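Local coordinates for cytoplasmic Protein STM1381 (Salmonella enterica subsp. enterica serovar Typhimurium, PDB 3SOZ) that is of unknown function but belongs by sequence to a putative glutamine amidotransferase family of the class I glutaminase clan, at residues D36-D48 and L230-L243. Residues are numbered along the deposited sequence; the frame is centred on the assembly and turned at random.
Sequences DYLLSCLRQGNID and LQWEHYATFWCNVL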
loop_
_atom_site.group_PDB
_atom_site.type_symbol
_atom_site.label_atom_id
_atom_site.label_comp_id
_atom_site.label_asym_id
_atom_site.label_seq_id
_atom_site.Cartn_x
_atom_site.Cartn_y
_atom_site.Cartn_z
ATOM N N ASP A 36 -23.592 1.526 -16.095
ATOM C CA ASP A 36 -24.960 1.709 -16.627
ATOM C C ASP A 36 -25.034 1.491 -18.117
ATOM O O ASP A 36 -25.889 0.742 -18.586
ATOM C CB ASP A 36 -25.523 3.083 -16.267
ATOM C CG ASP A 36 -25.570 3.299 -14.765
ATOM O OD1 ASP A 36 -24.483 3.244 -14.123
ATOM O OD2 ASP A 36 -26.694 3.490 -14.234
ATOM N N TYR A 37 -24.113 2.122 -18.845
ATOM C CA TYR A 37 -24.031 1.919 -20.279
ATOM C C TYR A 37 -23.879 0.438 -20.603
ATOM O O TYR A 37 -24.730 -0.131 -21.272
ATOM C CB TYR A 37 -22.905 2.740 -20.912
ATOM C CG TYR A 37 -22.984 2.697 -22.423
ATOM C CD1 TYR A 37 -24.103 3.207 -23.101
ATOM C CD2 TYR A 37 -21.958 2.106 -23.177
ATOM C CE1 TYR A 37 -24.192 3.136 -24.496
ATOM C CE2 TYR A 37 -22.028 2.033 -24.560
ATOM C CZ TYR A 37 -23.144 2.544 -25.218
ATOM O OH TYR A 37 -23.193 2.465 -26.595
ATOM N N LEU A 38 -22.820 -0.184 -20.094
ATOM C CA LEU A 38 -22.556 -1.618 -20.285
ATOM C C LEU A 38 -23.714 -2.565 -19.930
ATOM O O LEU A 38 -23.910 -3.593 -20.565
ATOM C CB LEU A 38 -21.307 -2.016 -19.501
ATOM C CG LEU A 38 -20.971 -3.495 -19.522
ATOM C CD1 LEU A 38 -20.704 -3.929 -20.952
ATOM C CD2 LEU A 38 -19.802 -3.826 -18.621
ATOM N N LEU A 39 -24.470 -2.223 -18.906
ATOM C CA LEU A 39 -25.640 -3.003 -18.564
ATOM C C LEU A 39 -26.770 -2.832 -19.579
ATOM O O LEU A 39 -27.320 -3.827 -20.066
ATOM C CB LEU A 39 -26.117 -2.662 -17.165
ATOM C CG LEU A 39 -25.806 -3.664 -16.063
ATOM C CD1 LEU A 39 -24.429 -4.317 -16.164
ATOM C CD2 LEU A 39 -25.975 -2.919 -14.772
ATOM N N SER A 40 -27.103 -1.588 -19.913
ATOM C CA SER A 40 -28.069 -1.338 -20.981
ATOM C C SER A 40 -27.661 -2.073 -22.258
ATOM O O SER A 40 -28.528 -2.492 -23.018
ATOM C CB SER A 40 -28.239 0.162 -21.261
ATOM O OG SER A 40 -27.334 0.622 -22.264
ATOM N N CYS A 41 -26.349 -2.236 -22.467
ATOM C CA CYS A 41 -25.772 -2.948 -23.627
ATOM C C CYS A 41 -25.910 -4.469 -23.592
ATOM O O CYS A 41 -26.079 -5.117 -24.622
ATOM C CB CYS A 41 -24.281 -2.631 -23.738
ATOM S SG CYS A 41 -23.863 -1.288 -24.838
ATOM N N LEU A 42 -25.779 -5.024 -22.397
ATOM C CA LEU A 42 -25.867 -6.454 -22.170
ATOM C C LEU A 42 -27.294 -6.922 -22.334
ATOM O O LEU A 42 -27.542 -7.906 -23.029
ATOM C CB LEU A 42 -25.318 -6.799 -20.793
ATOM C CG LEU A 42 -23.907 -7.351 -20.918
ATOM C CD1 LEU A 42 -23.229 -6.763 -22.120
ATOM C CD2 LEU A 42 -23.081 -7.154 -19.660
ATOM N N ARG A 43 -28.227 -6.206 -21.703
ATOM C CA ARG A 43 -29.651 -6.322 -22.016
ATOM C C ARG A 43 -29.793 -5.776 -23.420
ATOM O O ARG A 43 -28.917 -5.047 -23.883
ATOM C CB ARG A 43 -30.492 -5.482 -21.050
ATOM C CG ARG A 43 -30.292 -5.798 -19.557
ATOM C CD ARG A 43 -31.162 -4.889 -18.681
ATOM N NE ARG A 43 -30.414 -4.319 -17.554
ATOM C CZ ARG A 43 -30.604 -4.609 -16.262
ATOM N NH1 ARG A 43 -31.536 -5.481 -15.867
ATOM N NH2 ARG A 43 -29.855 -4.006 -15.352
ATOM N N GLN A 44 -30.861 -6.115 -24.128
ATOM C CA GLN A 44 -30.982 -5.600 -25.497
ATOM C C GLN A 44 -29.988 -6.329 -26.447
ATOM O O GLN A 44 -30.126 -6.266 -27.675
ATOM C CB GLN A 44 -30.837 -4.051 -25.508
ATOM C CG GLN A 44 -30.736 -3.355 -26.891
ATOM C CD GLN A 44 -29.298 -2.935 -27.263
ATOM O OE1 GLN A 44 -28.449 -3.765 -27.639
ATOM N NE2 GLN A 44 -29.030 -1.633 -27.165
ATOM N N GLY A 45 -29.001 -7.016 -25.869
ATOM C CA GLY A 45 -28.326 -8.120 -26.548
ATOM C C GLY A 45 -28.927 -9.427 -26.028
ATOM O O GLY A 45 -28.252 -10.458 -25.988
ATOM N N ASN A 46 -30.209 -9.372 -25.633
ATOM C CA ASN A 46 -30.926 -10.455 -24.906
ATOM C C ASN A 46 -30.056 -11.174 -23.901
ATOM O O ASN A 46 -29.874 -12.400 -23.966
ATOM C CB ASN A 46 -31.593 -11.505 -25.821
ATOM C CG ASN A 46 -32.239 -10.904 -27.049
ATOM O OD1 ASN A 46 -32.014 -11.395 -28.161
ATOM N ND2 ASN A 46 -33.036 -9.843 -26.866
ATOM N N ILE A 47 -29.493 -10.395 -22.990
ATOM C CA ILE A 47 -28.923 -10.971 -21.800
ATOM C C ILE A 47 -29.739 -10.499 -20.606
ATOM O O ILE A 47 -30.042 -9.312 -20.454
ATOM C CB ILE A 47 -27.409 -10.725 -21.669
ATOM C CG1 ILE A 47 -26.666 -11.478 -22.776
ATOM C CG2 ILE A 47 -26.912 -11.211 -20.298
ATOM C CD1 ILE A 47 -25.163 -11.276 -22.791
ATOM N N ASP A 48 -30.145 -11.476 -19.807
ATOM C CA ASP A 48 -30.878 -11.257 -18.583
ATOM C C ASP A 48 -29.862 -10.986 -17.454
ATOM O O ASP A 48 -29.036 -11.843 -17.102
ATOM C CB ASP A 48 -31.748 -12.491 -18.285
ATOM C CG ASP A 48 -32.864 -12.207 -17.275
ATOM O OD1 ASP A 48 -33.622 -11.231 -17.480
ATOM O OD2 ASP A 48 -32.988 -12.974 -16.284
ATOM N N LEU A 230 -16.275 3.512 -25.448
ATOM C CA LEU A 230 -17.728 3.395 -25.257
ATOM C C LEU A 230 -18.536 3.745 -26.509
ATOM O O LEU A 230 -19.702 3.350 -26.641
ATOM C CB LEU A 230 -18.244 4.291 -24.089
ATOM C CG LEU A 230 -17.687 4.232 -22.653
ATOM C CD1 LEU A 230 -18.388 5.276 -21.764
ATOM C CD2 LEU A 230 -17.795 2.846 -22.022
ATOM N N GLN A 231 -17.959 4.538 -27.400
ATOM C CA GLN A 231 -18.681 4.897 -28.610
ATOM C C GLN A 231 -18.278 4.026 -29.785
ATOM O O GLN A 231 -18.854 4.145 -30.843
ATOM C CB GLN A 231 -18.487 6.353 -28.950
ATOM C CG GLN A 231 -18.953 7.333 -27.895
ATOM C CD GLN A 231 -18.238 8.675 -28.081
ATOM O OE1 GLN A 231 -18.525 9.622 -27.372
ATOM N NE2 GLN A 231 -17.306 8.755 -29.043
ATOM N N TRP A 232 -17.296 3.150 -29.582
ATOM C CA TRP A 232 -16.914 2.114 -30.538
ATOM C C TRP A 232 -18.116 1.429 -31.182
ATOM O O TRP A 232 -19.166 1.307 -30.549
ATOM C CB TRP A 232 -16.144 1.060 -29.790
ATOM C CG TRP A 232 -15.249 0.252 -30.597
ATOM C CD1 TRP A 232 -14.760 0.545 -31.836
ATOM C CD2 TRP A 232 -14.655 -0.988 -30.204
ATOM N NE1 TRP A 232 -13.903 -0.451 -32.247
ATOM C CE2 TRP A 232 -13.823 -1.409 -31.270
ATOM C CE3 TRP A 232 -14.740 -1.788 -29.052
ATOM C CZ2 TRP A 232 -13.063 -2.602 -31.215
ATOM C CZ3 TRP A 232 -13.970 -2.987 -28.995
ATOM C CH2 TRP A 232 -13.148 -3.372 -30.070
ATOM N N GLU A 233 -17.977 0.972 -32.427
ATOM C CA GLU A 233 -19.098 0.281 -33.067
ATOM C C GLU A 233 -19.227 -1.103 -32.437
ATOM O O GLU A 233 -20.324 -1.566 -32.118
ATOM C CB GLU A 233 -18.919 0.184 -34.584
ATOM C CG GLU A 233 -20.255 -0.114 -35.340
ATOM C CD GLU A 233 -20.111 -1.213 -36.433
ATOM O OE1 GLU A 233 -21.098 -1.981 -36.648
ATOM O OE2 GLU A 233 -19.010 -1.306 -37.055
ATOM N N HIS A 234 -18.068 -1.710 -32.207
ATOM C CA HIS A 234 -17.956 -3.080 -31.724
ATOM C C HIS A 234 -18.123 -3.254 -30.209
ATOM O O HIS A 234 -18.026 -4.368 -29.695
ATOM C CB HIS A 234 -16.636 -3.675 -32.217
ATOM C CG HIS A 234 -16.506 -3.693 -33.716
ATOM N ND1 HIS A 234 -17.301 -4.483 -34.525
ATOM C CD2 HIS A 234 -15.684 -3.006 -34.549
ATOM C CE1 HIS A 234 -16.969 -4.280 -35.790
ATOM N NE2 HIS A 234 -15.988 -3.392 -35.831
ATOM N N TYR A 235 -18.422 -2.160 -29.510
ATOM C CA TYR A 235 -18.456 -2.166 -28.054
ATOM C C TYR A 235 -19.449 -3.182 -27.494
ATOM O O TYR A 235 -19.031 -4.122 -26.825
ATOM C CB TYR A 235 -18.685 -0.736 -27.497
ATOM C CG TYR A 235 -18.685 -0.628 -25.965
ATOM C CD1 TYR A 235 -17.496 -0.692 -25.236
ATOM C CD2 TYR A 235 -19.882 -0.460 -25.257
ATOM C CE1 TYR A 235 -17.497 -0.599 -23.843
ATOM C CE2 TYR A 235 -19.895 -0.379 -23.859
ATOM C CZ TYR A 235 -18.706 -0.442 -23.159
ATOM O OH TYR A 235 -18.726 -0.353 -21.787
ATOM N N ALA A 236 -20.740 -3.012 -27.788
ATOM C CA ALA A 236 -21.800 -3.899 -27.255
ATOM C C ALA A 236 -21.594 -5.396 -27.606
ATOM O O ALA A 236 -21.497 -6.262 -26.734
ATOM C CB ALA A 236 -23.170 -3.418 -27.702
ATOM N N THR A 237 -21.480 -5.675 -28.893
ATOM C CA THR A 237 -21.217 -7.015 -29.365
ATOM C C THR A 237 -19.972 -7.596 -28.693
ATOM O O THR A 237 -19.895 -8.802 -28.422
ATOM C CB THR A 237 -21.045 -7.010 -30.911
ATOM O OG1 THR A 237 -22.270 -6.567 -31.510
ATOM C CG2 THR A 237 -20.687 -8.399 -31.438
ATOM N N PHE A 238 -18.987 -6.755 -28.432
ATOM C CA PHE A 238 -17.777 -7.296 -27.884
ATOM C C PHE A 238 -18.038 -7.946 -26.526
ATOM O O PHE A 238 -17.465 -8.989 -26.227
ATOM C CB PHE A 238 -16.698 -6.239 -27.758
ATOM C CG PHE A 238 -15.617 -6.613 -26.812
ATOM C CD1 PHE A 238 -14.587 -7.450 -27.220
ATOM C CD2 PHE A 238 -15.632 -6.140 -25.501
ATOM C CE1 PHE A 238 -13.572 -7.807 -26.347
ATOM C CE2 PHE A 238 -14.620 -6.501 -24.609
ATOM C CZ PHE A 238 -13.583 -7.329 -25.033
ATOM N N TRP A 239 -18.882 -7.323 -25.705
ATOM C CA TRP A 239 -19.127 -7.843 -24.361
ATOM C C TRP A 239 -20.084 -9.024 -24.423
ATOM O O TRP A 239 -19.842 -10.064 -23.808
ATOM C CB TRP A 239 -19.631 -6.747 -23.415
ATOM C CG TRP A 239 -18.586 -5.692 -23.106
ATOM C CD1 TRP A 239 -18.576 -4.390 -23.523
ATOM C CD2 TRP A 239 -17.401 -5.862 -22.316
ATOM N NE1 TRP A 239 -17.458 -3.746 -23.057
ATOM C CE2 TRP A 239 -16.722 -4.626 -22.308
ATOM C CE3 TRP A 239 -16.851 -6.937 -21.614
ATOM C CZ2 TRP A 239 -15.526 -4.437 -21.615
ATOM C CZ3 TRP A 239 -15.661 -6.751 -20.932
ATOM C CH2 TRP A 239 -15.007 -5.512 -20.943
ATOM N N CYS A 240 -21.154 -8.882 -25.195
ATOM C CA CYS A 240 -22.019 -10.001 -25.461
ATOM C C CYS A 240 -21.209 -11.242 -25.876
ATOM O O CYS A 240 -21.378 -12.312 -25.289
ATOM C CB CYS A 240 -23.070 -9.613 -26.489
ATOM S SG CYS A 240 -24.321 -8.430 -25.813
ATOM N N ASN A 241 -20.299 -11.105 -26.829
ATOM C CA ASN A 241 -19.470 -12.239 -27.202
ATOM C C ASN A 241 -18.649 -12.773 -26.051
ATOM O O ASN A 241 -18.435 -13.978 -25.969
ATOM C CB ASN A 241 -18.492 -11.890 -28.312
ATOM C CG ASN A 241 -19.083 -12.042 -29.718
ATOM O OD1 ASN A 241 -20.204 -11.635 -30.007
ATOM N ND2 ASN A 241 -18.275 -12.598 -30.615
ATOM N N VAL A 242 -18.151 -11.893 -25.182
ATOM C CA VAL A 242 -17.293 -12.322 -24.080
ATOM C C VAL A 242 -18.109 -13.229 -23.157
ATOM O O VAL A 242 -17.645 -14.276 -22.673
ATOM C CB VAL A 242 -16.762 -11.110 -23.259
ATOM C CG1 VAL A 242 -15.755 -11.574 -22.185
ATOM C CG2 VAL A 242 -16.098 -10.110 -24.161
ATOM N N LEU A 243 -19.330 -12.781 -22.917
ATOM C CA LEU A 243 -20.265 -13.467 -22.065
ATOM C C LEU A 243 -20.687 -14.796 -22.684
ATOM O O LEU A 243 -20.433 -15.841 -22.109
ATOM C CB LEU A 243 -21.454 -12.552 -21.790
ATOM C CG LEU A 243 -21.500 -11.840 -20.429
ATOM C CD1 LEU A 243 -20.142 -11.718 -19.737
ATOM C CD2 LEU A 243 -22.119 -10.490 -20.613
#
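Aromatic rings carry one end of this contact, where Y37 and Y235 lie with planes 21° apart but slid so far that they barely overlap. CE2 of Y37 meets CE2 of Y235, and the ring centroids stand 5.4 Å apart. With CG anti to the backbone N (chi1 -178°), Y235 sends its ring out toward helix 36-42, alongside Y37. A phenol suits this place: the ring lies beside Y37 while its OH, close to L38 CB, is satisfied by a hydrogen bond to the carbonyl oxygen of C220. The sulfur of C41 adds a sulfur-aromatic contact at the edge of the Y235 ring, 5.2 Å from SG to the centroid.

L38 supplies a CH-pi contact, its CD1 over a face of W239, 3.6 Å from the centroid of the five-membered ring. Helices 36-42 and 235-243 cross here at -70°, their axes 9.4 Å apart. L38 touches F8 of strand 5-10, and W239 and L243 touch I117 and L115 of strand 113-117, an arrangement consistent with the alpha/beta core of class I glutamine amidotransferases.

Small residues permit the close approach: C41 SG lies 3.6 Å from A236 CB, and G45, without a side chain, leaves room for C240 SG. Beyond them the packing is aliphatic. The branched ends of L42 and L243 cross at about a right angle, CD2 to CD2 3.6 Å, and I47 CD1 lies against L243 CD2.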